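Local coordinates for protein ATP phosphoribosyltransferase regulatory subunit (Lactococcus lactis, PDB 1Z7M) that is required for the first step of histidine biosynthesis, as the regulatory partner of ATP phosphoribosyltransferase, and may allow histidine to feed back on that activity, at residues S155-L160 with K260-K265; V176-S181 with P271-L276; S117-Y122 with F148-D153; A182-R187 with D250-S255. All coordinates share one frame; numbering follows the deposited sequence.

Interaction 1 of 4, residues S155-L160 with K260-K265; sequences SELEIL and KEFSEK
Phe262 reaches from its helix into the side chains of Glu156, Leu157 and Leu160, and nearly everything in this contact is arranged round its ring. Its CG is anti to the carbonyl carbon (chi1 -69°), which puts it beside the backbone N, on the side facing the other helix. Leu160 covers one face: CD1 sits 3.9 Å from the centroid of the Phe262 ring in a CH-pi contact, shifted toward the rim on the CG and CD1 side, and the two side chains cross at about a right angle. Glu156 comes to the far end of the ring, where its OE1 lies in the ring plane, 3.7 Å from CZ of Phe262. Carboxylate and ring planes are turned 79° apart. The other oxygen of Glu156, OE2, has its own partner in a salt bridge with Arg306. Leu157 approaches obliquely, CG to CE2 of Phe262 at 4.1 Å, and its CD1 touches the aliphatic part of Lys265 at CD. Lys265 bends at its last torsion, and its NZ makes a salt bridge to Glu261 on its own helix, with weak hydrogen-bond geometry. An alanine in place of Phe262 would probably open a gap between the helices, leaving Leu160 CD1 without the ring face it packs on and Glu156 OE1 without the ring edge. The short helical segments run 11.5 Å apart at a 47° angle, wide enough to take a ring. Leu160 and Phe262 both also rest on Ile179 of strand 175-181, so this is helix-helix packing over a sheet, within the class-II aminoacyl-tRNA synthetase-like fold.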
loop_
_atom_site.group_PDB
_atom_site.type_symbol
_atom_site.label_atom_id
_atom_site.label_comp_id
_atom_site.label_asym_id
_atom_site.label_seq_id
_atom_site.Cartn_x
_atom_site.Cartn_y
_atom_site.Cartn_z
ATOM N N SER B 155 5.575 -29.996 31.067
ATOM C CA SER B 155 4.864 -29.161 30.117
ATOM C C SER B 155 3.676 -29.855 29.482
ATOM O O SER B 155 2.541 -29.400 29.609
ATOM C CB SER B 155 5.822 -28.699 29.024
ATOM O OG SER B 155 6.867 -27.935 29.587
ATOM N N GLU B 156 3.941 -30.958 28.799
ATOM C CA GLU B 156 2.889 -31.686 28.128
ATOM C C GLU B 156 1.700 -31.970 29.034
ATOM O O GLU B 156 0.557 -31.963 28.572
ATOM C CB GLU B 156 3.452 -32.970 27.526
ATOM C CG GLU B 156 4.726 -32.716 26.693
ATOM C CD GLU B 156 5.129 -33.877 25.768
ATOM O OE1 GLU B 156 5.276 -35.019 26.262
ATOM O OE2 GLU B 156 5.311 -33.642 24.545
ATOM N N LEU B 157 1.948 -32.193 30.322
ATOM C CA LEU B 157 0.851 -32.466 31.256
ATOM C C LEU B 157 0.171 -31.196 31.713
ATOM O O LEU B 157 -1.045 -31.167 31.916
ATOM C CB LEU B 157 1.354 -33.247 32.468
ATOM C CG LEU B 157 1.235 -34.760 32.264
ATOM C CD1 LEU B 157 2.151 -35.512 33.228
ATOM C CD2 LEU B 157 -0.230 -35.167 32.429
ATOM N N GLU B 158 0.965 -30.144 31.867
ATOM C CA GLU B 158 0.438 -28.864 32.298
ATOM C C GLU B 158 -0.491 -28.296 31.244
ATOM O O GLU B 158 -1.593 -27.853 31.559
ATOM C CB GLU B 158 1.570 -27.878 32.550
ATOM C CG GLU B 158 1.113 -26.590 33.179
ATOM C CD GLU B 158 2.251 -25.606 33.377
ATOM O OE1 GLU B 158 3.339 -26.039 33.831
ATOM O OE2 GLU B 158 2.050 -24.400 33.086
ATOM N N ILE B 159 -0.051 -28.317 29.987
ATOM C CA ILE B 159 -0.856 -27.789 28.894
ATOM C C ILE B 159 -2.127 -28.619 28.657
ATOM O O ILE B 159 -3.216 -28.063 28.584
ATOM C CB ILE B 159 -0.004 -27.685 27.602
ATOM C CG1 ILE B 159 1.139 -26.678 27.808
ATOM C CG2 ILE B 159 -0.849 -27.229 26.429
ATOM C CD1 ILE B 159 0.696 -25.227 27.881
ATOM N N LEU B 160 -1.997 -29.939 28.560
ATOM C CA LEU B 160 -3.156 -30.822 28.349
ATOM C C LEU B 160 -4.196 -30.670 29.443
ATOM O O LEU B 160 -5.399 -30.690 29.200
ATOM C CB LEU B 160 -2.712 -32.280 28.324
ATOM C CG LEU B 160 -2.309 -32.851 26.974
ATOM C CD1 LEU B 160 -1.627 -34.180 27.173
ATOM C CD2 LEU B 160 -3.540 -33.005 26.116
ATOM N N LYS B 260 -1.450 -43.149 25.518
ATOM C CA LYS B 260 -2.220 -43.947 26.457
ATOM C C LYS B 260 -2.053 -43.438 27.896
ATOM O O LYS B 260 -3.029 -43.384 28.637
ATOM C CB LYS B 260 -1.800 -45.412 26.340
ATOM C CG LYS B 260 -2.673 -46.376 27.117
ATOM C CD LYS B 260 -2.068 -47.768 27.118
ATOM C CE LYS B 260 -2.419 -48.515 28.393
ATOM N NZ LYS B 260 -1.506 -49.680 28.671
ATOM N N GLU B 261 -0.830 -43.062 28.285
ATOM C CA GLU B 261 -0.569 -42.545 29.640
ATOM C C GLU B 261 -1.435 -41.315 29.874
ATOM O O GLU B 261 -2.210 -41.247 30.829
ATOM C CB GLU B 261 0.902 -42.138 29.835
ATOM C CG GLU B 261 1.884 -43.283 30.121
ATOM C CD GLU B 261 3.285 -42.788 30.579
ATOM O OE1 GLU B 261 3.370 -42.131 31.653
ATOM O OE2 GLU B 261 4.297 -43.059 29.872
ATOM N N PHE B 262 -1.288 -40.338 28.987
ATOM C CA PHE B 262 -2.062 -39.108 29.056
ATOM C C PHE B 262 -3.539 -39.471 29.142
ATOM O O PHE B 262 -4.282 -38.918 29.945
ATOM C CB PHE B 262 -1.816 -38.268 27.796
ATOM C CG PHE B 262 -0.428 -37.689 27.700
ATOM C CD1 PHE B 262 0.140 -37.421 26.456
ATOM C CD2 PHE B 262 0.307 -37.404 28.849
ATOM C CE1 PHE B 262 1.419 -36.881 26.357
ATOM C CE2 PHE B 262 1.587 -36.863 28.761
ATOM C CZ PHE B 262 2.145 -36.600 27.509
ATOM N N SER B 263 -3.958 -40.414 28.305
ATOM C CA SER B 263 -5.345 -40.831 28.277
ATOM C C SER B 263 -5.756 -41.238 29.674
ATOM O O SER B 263 -6.853 -40.914 30.130
ATOM C CB SER B 263 -5.527 -42.001 27.315
ATOM O OG SER B 263 -6.902 -42.228 27.050
ATOM N N GLU B 264 -4.863 -41.938 30.363
ATOM C CA GLU B 264 -5.154 -42.386 31.714
ATOM C C GLU B 264 -5.013 -41.302 32.769
ATOM O O GLU B 264 -5.933 -41.103 33.549
ATOM C CB GLU B 264 -4.275 -43.579 32.079
ATOM C CG GLU B 264 -4.690 -44.860 31.395
ATOM C CD GLU B 264 -3.602 -45.922 31.438
ATOM O OE1 GLU B 264 -3.834 -47.007 30.854
ATOM O OE2 GLU B 264 -2.520 -45.675 32.040
ATOM N N LYS B 265 -3.888 -40.593 32.801
ATOM C CA LYS B 265 -3.710 -39.554 33.813
ATOM C C LYS B 265 -4.783 -38.456 33.795
ATOM O O LYS B 265 -5.072 -37.832 34.825
ATOM C CB LYS B 265 -2.326 -38.910 33.695
ATOM C CG LYS B 265 -1.180 -39.786 34.185
ATOM C CD LYS B 265 0.101 -38.977 34.395
ATOM C CE LYS B 265 1.298 -39.881 34.688
ATOM N NZ LYS B 265 1.575 -40.846 33.570
#

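Interaction 2 of 4, residues V176-S181 with P271-L276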
loop_
_atom_site.group_PDB
_atom_site.type_symbol
_atom_site.label_atom_id
_atom_site.label_comp_id
_atom_site.label_asym_id
_atom_site.label_seq_id
_atom_site.Cartn_x
_atom_site.Cartn_y
_atom_site.Cartn_z
ATOM N N VAL B 176 -15.771 -33.314 22.539
ATOM C CA VAL B 176 -14.763 -34.353 22.598
ATOM C C VAL B 176 -13.364 -33.764 22.438
ATOM O O VAL B 176 -13.143 -32.816 21.680
ATOM C CB VAL B 176 -14.990 -35.417 21.511
ATOM C CG1 VAL B 176 -16.420 -35.906 21.584
ATOM C CG2 VAL B 176 -14.677 -34.854 20.140
ATOM N N PHE B 177 -12.427 -34.342 23.172
ATOM C CA PHE B 177 -11.044 -33.914 23.140
ATOM C C PHE B 177 -10.236 -35.051 22.493
ATOM O O PHE B 177 -10.417 -36.216 22.852
ATOM C CB PHE B 177 -10.589 -33.663 24.566
ATOM C CG PHE B 177 -9.275 -33.007 24.656
ATOM C CD1 PHE B 177 -9.180 -31.627 24.670
ATOM C CD2 PHE B 177 -8.119 -33.767 24.735
ATOM C CE1 PHE B 177 -7.943 -31.003 24.766
ATOM C CE2 PHE B 177 -6.872 -33.162 24.830
ATOM C CZ PHE B 177 -6.783 -31.774 24.848
ATOM N N GLU B 178 -9.367 -34.718 21.539
ATOM C CA GLU B 178 -8.557 -35.719 20.823
ATOM C C GLU B 178 -7.062 -35.461 20.880
ATOM O O GLU B 178 -6.612 -34.358 20.588
ATOM C CB GLU B 178 -8.939 -35.775 19.343
ATOM C CG GLU B 178 -10.332 -36.292 19.040
ATOM C CD GLU B 178 -10.709 -36.109 17.571
ATOM O OE1 GLU B 178 -11.822 -36.527 17.181
ATOM O OE2 GLU B 178 -9.899 -35.538 16.803
ATOM N N ILE B 179 -6.288 -36.481 21.232
ATOM C CA ILE B 179 -4.843 -36.328 21.274
ATOM C C ILE B 179 -4.172 -37.224 20.248
ATOM O O ILE B 179 -4.718 -38.250 19.840
ATOM C CB ILE B 179 -4.280 -36.653 22.648
ATOM C CG1 ILE B 179 -4.680 -38.067 23.059
ATOM C CG2 ILE B 179 -4.780 -35.649 23.645
ATOM C CD1 ILE B 179 -4.097 -38.485 24.390
ATOM N N GLY B 180 -2.979 -36.827 19.832
ATOM C CA GLY B 180 -2.265 -37.604 18.842
ATOM C C GLY B 180 -0.763 -37.422 18.926
ATOM O O GLY B 180 -0.261 -36.742 19.826
ATOM N N SER B 181 -0.053 -38.030 17.980
ATOM C CA SER B 181 1.399 -37.952 17.945
ATOM C C SER B 181 1.987 -37.758 16.546
ATOM O O SER B 181 1.772 -38.576 15.655
ATOM C CB SER B 181 1.978 -39.214 18.559
ATOM O OG SER B 181 3.389 -39.202 18.480
ATOM N N PRO B 271 -12.981 -37.758 29.581
ATOM C CA PRO B 271 -12.551 -38.894 28.763
ATOM C C PRO B 271 -11.807 -38.419 27.521
ATOM O O PRO B 271 -12.368 -37.738 26.657
ATOM C CB PRO B 271 -13.868 -39.601 28.437
ATOM C CG PRO B 271 -14.859 -38.474 28.393
ATOM C CD PRO B 271 -14.452 -37.639 29.593
ATOM N N ILE B 272 -10.531 -38.765 27.447
ATOM C CA ILE B 272 -9.706 -38.380 26.313
ATOM C C ILE B 272 -9.876 -39.378 25.174
ATOM O O ILE B 272 -10.189 -40.549 25.392
ATOM C CB ILE B 272 -8.212 -38.321 26.704
ATOM C CG1 ILE B 272 -8.026 -37.368 27.878
ATOM C CG2 ILE B 272 -7.378 -37.882 25.522
ATOM C CD1 ILE B 272 -8.648 -36.024 27.657
ATOM N N ILE B 273 -9.670 -38.909 23.955
ATOM C CA ILE B 273 -9.791 -39.766 22.798
ATOM C C ILE B 273 -8.479 -39.778 22.026
ATOM O O ILE B 273 -7.883 -38.737 21.763
ATOM C CB ILE B 273 -10.938 -39.292 21.931
ATOM C CG1 ILE B 273 -12.238 -39.513 22.690
ATOM C CG2 ILE B 273 -10.956 -40.031 20.639
ATOM C CD1 ILE B 273 -13.425 -38.826 22.074
ATOM N N ILE B 274 -8.012 -40.971 21.690
ATOM C CA ILE B 274 -6.765 -41.088 20.967
ATOM C C ILE B 274 -7.026 -41.266 19.478
ATOM O O ILE B 274 -7.754 -42.175 19.066
ATOM C CB ILE B 274 -5.919 -42.268 21.517
ATOM C CG1 ILE B 274 -5.621 -42.036 23.005
ATOM C CG2 ILE B 274 -4.625 -42.402 20.714
ATOM C CD1 ILE B 274 -4.786 -43.111 23.690
ATOM N N ASP B 275 -6.456 -40.367 18.678
ATOM C CA ASP B 275 -6.616 -40.435 17.234
ATOM C C ASP B 275 -5.260 -40.682 16.594
ATOM O O ASP B 275 -4.423 -39.785 16.509
ATOM C CB ASP B 275 -7.199 -39.140 16.673
ATOM C CG ASP B 275 -7.753 -39.321 15.268
ATOM O OD1 ASP B 275 -7.178 -40.126 14.498
ATOM O OD2 ASP B 275 -8.762 -38.658 14.932
ATOM N N LEU B 276 -5.036 -41.910 16.153
ATOM C CA LEU B 276 -3.771 -42.245 15.524
ATOM C C LEU B 276 -3.817 -41.866 14.049
ATOM O O LEU B 276 -2.858 -42.076 13.315
ATOM C CB LEU B 276 -3.496 -43.741 15.682
ATOM C CG LEU B 276 -3.267 -44.226 17.113
ATOM C CD1 LEU B 276 -3.157 -45.741 17.144
ATOM C CD2 LEU B 276 -2.011 -43.582 17.653
#
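The Phe177 ring is the one aromatic group here, and Ile272 CD1 meets it obliquely, 3.7 Å from CD2 of Phe177, the two side chains side by side and pointing the same way. Leu160, Leu164 and Ile167 of helix 152-169 pack on Phe177 as well. The other flat groups are two carboxylates: Glu178 and Asp275 also lie side by side, their planes 70° apart, with OE2 of Glu178 3.8 Å from OD2 of Asp275. Such a pair would probably repel, but OE2 of Glu178 forms a salt bridge to a basic side chain on the chain of another protein, and OD1 of Asp275 accepts from the backbone N of Gly277.

On the sheet face that carries Phe177, Ile179 crosses Ile272 at about a right angle, its CD1 3.5 Å from CG2 of Ile272. CG1 of Ile179 lies between the backbone N and the carbonyl carbon (chi1 57°), and it too packs on Ile272 CG2.

The backbones are joined by Ile179 N to Ile273 O at 2.8 Å and by Asp275 N to Ile179 O at 3.0 Å, both nearly straight; Ile273 N to Phe177 O is weak. One strand residue, Ile179, thus gives and accepts across the pair, the usual pattern of parallel strands. Strand 272-274 thereby becomes an outermost strand of the chain's large mixed sheet, the core of the class-II synthetase-like fold.

Interaction 3 of 4, residues S117-Y122 with F148-D153; sequences SARYSY and FGESAD
Glu150 OE1 takes two donors at once: Ser117 OG at 2.9 Å and Arg119 NH2 at 2.8 Å. They arrive from opposite faces of the carboxylate plane, so the oxygen is gripped from above and below. The guanidinium and carboxylate planes stand 85° apart, while OE1 itself lies near the guanidinium plane of Arg119. The Glu150 chain is bent at chi2 (70°), which sets CD nearer Ser117 than CG is. Ser117 OG gives its proton to Glu150 and also receives a weak bond from Arg119 NE, which ties the three side chains together. The positive charge of Arg119 is shared with Glu158 of helix 152-169, whose OE2 forms a salt bridge to NH1.

Ala118 and Phe148 form an antiparallel hydrogen-bonded pair: Ala118 N to Phe148 O at 2.8 Å, and Phe148 N to Ala118 O at 3.0 Å, so both polar groups of each residue are matched. Gly149 then turns the chain at positive phi (92°); a CB at these backbone angles would collide with the carbonyl oxygen of Phe148.

Tyr120 and Phe148 meet on the apolar side, where CD1 of Tyr120 lies at the edge of the Phe148 ring, near its plane and 3.8 Å from CE1 of Phe148.

Strands 118-127 and 139-148 are neighbours in the large sheet; helix 102-111 packs against Ala118, Tyr120 and Phe148, and the turn after Phe148 leads into helix 152-169.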
loop_
_atom_site.group_PDB
_atom_site.type_symbol
_atom_site.label_atom_id
_atom_site.label_comp_id
_atom_site.label_asym_id
_atom_site.label_seq_id
_atom_site.Cartn_x
_atom_site.Cartn_y
_atom_site.Cartn_z
ATOM N N SER B 117 11.714 -20.614 32.710
ATOM C CA SER B 117 10.376 -20.970 32.291
ATOM C C SER B 117 9.624 -19.681 31.953
ATOM O O SER B 117 9.901 -18.622 32.530
ATOM C CB SER B 117 9.687 -21.701 33.445
ATOM O OG SER B 117 8.632 -22.534 33.008
ATOM N N ALA B 118 8.678 -19.775 31.019
ATOM C CA ALA B 118 7.866 -18.634 30.605
ATOM C C ALA B 118 6.451 -19.077 30.233
ATOM O O ALA B 118 6.270 -19.981 29.409
ATOM C CB ALA B 118 8.511 -17.941 29.429
ATOM N N ARG B 119 5.451 -18.456 30.856
ATOM C CA ARG B 119 4.062 -18.779 30.552
ATOM C C ARG B 119 3.387 -17.524 30.009
ATOM O O ARG B 119 3.294 -16.508 30.691
ATOM C CB ARG B 119 3.304 -19.282 31.792
ATOM C CG ARG B 119 3.647 -20.695 32.240
ATOM C CD ARG B 119 4.778 -20.681 33.256
ATOM N NE ARG B 119 5.355 -22.005 33.506
ATOM C CZ ARG B 119 4.695 -23.034 34.028
ATOM N NH1 ARG B 119 3.413 -22.909 34.365
ATOM N NH2 ARG B 119 5.328 -24.187 34.214
ATOM N N TYR B 120 2.918 -17.611 28.772
ATOM C CA TYR B 120 2.267 -16.496 28.097
ATOM C C TYR B 120 0.802 -16.754 27.750
ATOM O O TYR B 120 0.386 -17.894 27.535
ATOM C CB TYR B 120 3.021 -16.200 26.804
ATOM C CG TYR B 120 4.409 -15.666 26.996
ATOM C CD1 TYR B 120 5.379 -15.809 26.002
ATOM C CD2 TYR B 120 4.748 -14.968 28.146
ATOM C CE1 TYR B 120 6.660 -15.260 26.154
ATOM C CE2 TYR B 120 6.018 -14.415 28.306
ATOM C CZ TYR B 120 6.970 -14.563 27.313
ATOM O OH TYR B 120 8.219 -14.018 27.501
ATOM N N SER B 121 0.017 -15.689 27.694
ATOM C CA SER B 121 -1.372 -15.830 27.306
ATOM C C SER B 121 -1.722 -14.660 26.390
ATOM O O SER B 121 -1.048 -13.631 26.404
ATOM C CB SER B 121 -2.294 -15.863 28.531
ATOM O OG SER B 121 -2.148 -14.716 29.338
ATOM N N TYR B 122 -2.755 -14.830 25.572
ATOM C CA TYR B 122 -3.185 -13.782 24.662
ATOM C C TYR B 122 -4.691 -13.809 24.422
ATOM O O TYR B 122 -5.299 -14.877 24.310
ATOM C CB TYR B 122 -2.442 -13.913 23.336
ATOM C CG TYR B 122 -2.590 -15.261 22.660
ATOM C CD1 TYR B 122 -3.694 -15.556 21.862
ATOM C CD2 TYR B 122 -1.604 -16.236 22.800
ATOM C CE1 TYR B 122 -3.809 -16.788 21.216
ATOM C CE2 TYR B 122 -1.713 -17.463 22.162
ATOM C CZ TYR B 122 -2.813 -17.734 21.372
ATOM O OH TYR B 122 -2.902 -18.954 20.742
ATOM N N PHE B 148 7.007 -22.047 27.404
ATOM C CA PHE B 148 8.388 -22.087 26.903
ATOM C C PHE B 148 9.406 -22.337 28.006
ATOM O O PHE B 148 9.302 -21.761 29.086
ATOM C CB PHE B 148 8.768 -20.758 26.242
ATOM C CG PHE B 148 7.915 -20.387 25.073
ATOM C CD1 PHE B 148 7.421 -19.095 24.956
ATOM C CD2 PHE B 148 7.637 -21.305 24.069
ATOM C CE1 PHE B 148 6.665 -18.716 23.859
ATOM C CE2 PHE B 148 6.879 -20.935 22.964
ATOM C CZ PHE B 148 6.394 -19.637 22.859
ATOM N N GLY B 149 10.397 -23.176 27.726
ATOM C CA GLY B 149 11.441 -23.439 28.703
ATOM C C GLY B 149 11.261 -24.613 29.643
ATOM O O GLY B 149 12.168 -25.435 29.788
ATOM N N GLU B 150 10.104 -24.687 30.292
ATOM C CA GLU B 150 9.807 -25.758 31.231
ATOM C C GLU B 150 10.214 -27.106 30.644
ATOM O O GLU B 150 10.359 -27.244 29.428
ATOM C CB GLU B 150 8.313 -25.761 31.552
ATOM C CG GLU B 150 7.908 -26.636 32.734
ATOM C CD GLU B 150 8.394 -26.077 34.063
ATOM O OE1 GLU B 150 7.986 -24.941 34.417
ATOM O OE2 GLU B 150 9.184 -26.776 34.752
ATOM N N SER B 151 10.399 -28.092 31.517
ATOM C CA SER B 151 10.792 -29.442 31.109
ATOM C C SER B 151 9.726 -30.123 30.251
ATOM O O SER B 151 8.543 -29.816 30.353
ATOM C CB SER B 151 11.079 -30.299 32.350
ATOM O OG SER B 151 9.975 -30.288 33.238
ATOM N N ALA B 152 10.157 -31.068 29.428
ATOM C CA ALA B 152 9.272 -31.796 28.524
ATOM C C ALA B 152 8.000 -32.406 29.130
ATOM O O ALA B 152 6.886 -31.978 28.830
ATOM C CB ALA B 152 10.068 -32.883 27.812
ATOM N N ASP B 153 8.176 -33.422 29.967
ATOM C CA ASP B 153 7.065 -34.130 30.606
ATOM C C ASP B 153 6.127 -33.217 31.365
ATOM O O ASP B 153 4.908 -33.322 31.229
ATOM C CB ASP B 153 7.608 -35.196 31.571
ATOM C CG ASP B 153 8.589 -36.146 30.896
ATOM O OD1 ASP B 153 8.143 -37.168 30.319
ATOM O OD2 ASP B 153 9.807 -35.854 30.930
#

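Interaction 4 of 4, residues A182-R187 with D250-S255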
loop_
_atom_site.group_PDB
_atom_site.type_symbol
_atom_site.label_atom_id
_atom_site.label_comp_id
_atom_site.label_asym_id
_atom_site.label_seq_id
_atom_site.Cartn_x
_atom_site.Cartn_y
_atom_site.Cartn_z
ATOM N N ALA B 182 2.731 -36.669 16.366
ATOM C CA ALA B 182 3.353 -36.378 15.088
ATOM C C ALA B 182 4.377 -37.466 14.838
ATOM O O ALA B 182 4.590 -37.897 13.710
ATOM C CB ALA B 182 4.036 -35.023 15.135
ATOM N N LYS B 183 5.003 -37.919 15.915
ATOM C CA LYS B 183 6.022 -38.955 15.839
ATOM C C LYS B 183 5.461 -40.290 15.339
ATOM O O LYS B 183 6.122 -41.010 14.593
ATOM C CB LYS B 183 6.660 -39.124 17.214
ATOM C CG LYS B 183 8.139 -39.466 17.194
ATOM C CD LYS B 183 8.701 -39.506 18.619
ATOM C CE LYS B 183 10.134 -40.055 18.687
ATOM N NZ LYS B 183 10.260 -41.476 18.197
ATOM N N PHE B 184 4.248 -40.628 15.760
ATOM C CA PHE B 184 3.605 -41.858 15.329
ATOM C C PHE B 184 3.176 -41.622 13.881
ATOM O O PHE B 184 3.323 -42.502 13.033
ATOM C CB PHE B 184 2.391 -42.142 16.213
ATOM C CG PHE B 184 1.567 -43.342 15.787
ATOM C CD1 PHE B 184 1.645 -44.543 16.492
ATOM C CD2 PHE B 184 0.685 -43.261 14.706
ATOM C CE1 PHE B 184 0.860 -45.634 16.129
ATOM C CE2 PHE B 184 -0.102 -44.351 14.336
ATOM C CZ PHE B 184 -0.016 -45.534 15.046
ATOM N N PHE B 185 2.648 -40.431 13.598
ATOM C CA PHE B 185 2.227 -40.097 12.243
ATOM C C PHE B 185 3.431 -40.283 11.340
ATOM O O PHE B 185 3.358 -40.976 10.331
ATOM C CB PHE B 185 1.763 -38.644 12.147
ATOM C CG PHE B 185 1.647 -38.136 10.729
ATOM C CD1 PHE B 185 0.558 -38.487 9.935
ATOM C CD2 PHE B 185 2.635 -37.314 10.187
ATOM C CE1 PHE B 185 0.455 -38.028 8.639
ATOM C CE2 PHE B 185 2.536 -36.854 8.895
ATOM C CZ PHE B 185 1.445 -37.210 8.117
ATOM N N GLN B 186 4.545 -39.661 11.715
ATOM C CA GLN B 186 5.754 -39.750 10.919
ATOM C C GLN B 186 6.216 -41.172 10.738
ATOM O O GLN B 186 6.463 -41.611 9.613
ATOM C CB GLN B 186 6.866 -38.903 11.528
ATOM C CG GLN B 186 6.940 -37.521 10.901
ATOM C CD GLN B 186 7.322 -36.448 11.899
ATOM O OE1 GLN B 186 8.285 -36.616 12.667
ATOM N NE2 GLN B 186 6.577 -35.327 11.894
ATOM N N ARG B 187 6.324 -41.901 11.839
ATOM C CA ARG B 187 6.749 -43.290 11.772
ATOM C C ARG B 187 5.855 -44.091 10.831
ATOM O O ARG B 187 6.327 -44.931 10.076
ATOM C CB ARG B 187 6.703 -43.922 13.155
ATOM C CG ARG B 187 7.181 -45.347 13.163
ATOM C CD ARG B 187 8.627 -45.384 12.765
ATOM N NE ARG B 187 9.130 -46.739 12.585
ATOM C CZ ARG B 187 10.359 -47.020 12.164
ATOM N NH1 ARG B 187 11.210 -46.036 11.888
ATOM N NH2 ARG B 187 10.730 -48.282 11.994
ATOM N N ASP B 250 8.805 -50.575 17.372
ATOM C CA ASP B 250 9.133 -49.887 18.613
ATOM C C ASP B 250 8.608 -48.459 18.619
ATOM O O ASP B 250 7.860 -48.063 19.510
ATOM C CB ASP B 250 10.651 -49.834 18.827
ATOM C CG ASP B 250 11.283 -51.210 18.944
ATOM O OD1 ASP B 250 10.829 -52.005 19.797
ATOM O OD2 ASP B 250 12.245 -51.494 18.188
ATOM N N VAL B 251 9.017 -47.683 17.620
ATOM C CA VAL B 251 8.606 -46.291 17.514
ATOM C C VAL B 251 7.089 -46.170 17.600
ATOM O O VAL B 251 6.572 -45.315 18.313
ATOM C CB VAL B 251 9.099 -45.671 16.188
ATOM C CG1 VAL B 251 8.917 -44.167 16.216
ATOM C CG2 VAL B 251 10.555 -46.016 15.966
ATOM N N LEU B 252 6.377 -47.037 16.887
ATOM C CA LEU B 252 4.932 -46.988 16.913
ATOM C C LEU B 252 4.383 -47.302 18.291
ATOM O O LEU B 252 3.663 -46.487 18.859
ATOM C CB LEU B 252 4.317 -47.929 15.875
ATOM C CG LEU B 252 4.395 -47.501 14.407
ATOM C CD1 LEU B 252 3.541 -48.418 13.548
ATOM C CD2 LEU B 252 3.915 -46.083 14.264
ATOM N N ILE B 253 4.707 -48.464 18.849
ATOM C CA ILE B 253 4.190 -48.801 20.186
ATOM C C ILE B 253 4.614 -47.755 21.216
ATOM O O ILE B 253 3.838 -47.393 22.085
ATOM C CB ILE B 253 4.664 -50.217 20.696
ATOM C CG1 ILE B 253 6.184 -50.213 20.937
ATOM C CG2 ILE B 253 4.264 -51.306 19.695
ATOM C CD1 ILE B 253 6.744 -51.527 21.512
ATOM N N SER B 254 5.849 -47.277 21.112
ATOM C CA SER B 254 6.362 -46.257 22.024
ATOM C C SER B 254 5.479 -45.001 22.051
ATOM O O SER B 254 5.073 -44.541 23.117
ATOM C CB SER B 254 7.786 -45.872 21.609
ATOM O OG SER B 254 8.156 -44.602 22.119
ATOM N N SER B 255 5.197 -44.460 20.866
ATOM C CA SER B 255 4.382 -43.257 20.716
ATOM C C SER B 255 2.949 -43.440 21.167
ATOM O O SER B 255 2.350 -42.506 21.705
ATOM C CB SER B 255 4.392 -42.780 19.262
ATOM O OG SER B 255 5.682 -42.323 18.896
#
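Leu252 lays a methyl on the Phe184 ring, and apolar packing of this kind carries most of the contact. CD2 of Leu252 stands 3.7 Å from the centroid of the Phe184 ring, over one face and shifted toward the rim, in a CH-pi contact. The same methyl also touches CG of Arg187 at 3.5 Å, so it is wedged between ring and arginine. CB of Ser255 lies at the edge of the Phe184 ring and 3.7 Å from CB of Phe184.

The aliphatic part of Arg187 packs on Val251, CD to CB at 3.5 Å, its chain bent at chi2 (64°). Further out, Val251 CG2 lies over one face of the guanidinium.

The polar bonds do not cross between the segments: Val251 O accepts from both OG and N of Ser255, on opposite faces of its plane, and Arg187 NE makes a salt bridge to Asp249. An alanine at Arg187 would probably leave Asp249 without its charged mate and uncover Val251 CB and CG2.

The helical segments run nearly antiparallel, 155° apart in direction and 8.9 Å between axes, a close antiparallel helix pair joining the start of helix 182-191 to that of helix 250-267.

In the fold
Interactions 1 and 2 are the buried ones, and they touch: Leu160 of interaction 1 packs on Phe177 and Ile179 of interaction 2, so helices 152-169 and 250-267 sit over the sheet edge whose backbone bonds hold strand 272-274. Interactions 3 and 4 are only partly buried. Interaction 3 shares helix 152-169 with interaction 1, joined by the Glu158 to Arg119 salt bridge, and combines strand pairing with charged side chains at the other flank of the sheet. Interaction 4 uses helix 250-267 again, nested within the loop that interaction 1 closes; both helix pairs rely on a leucine methyl over a phenylalanine face, without hydrogen bonds between segments.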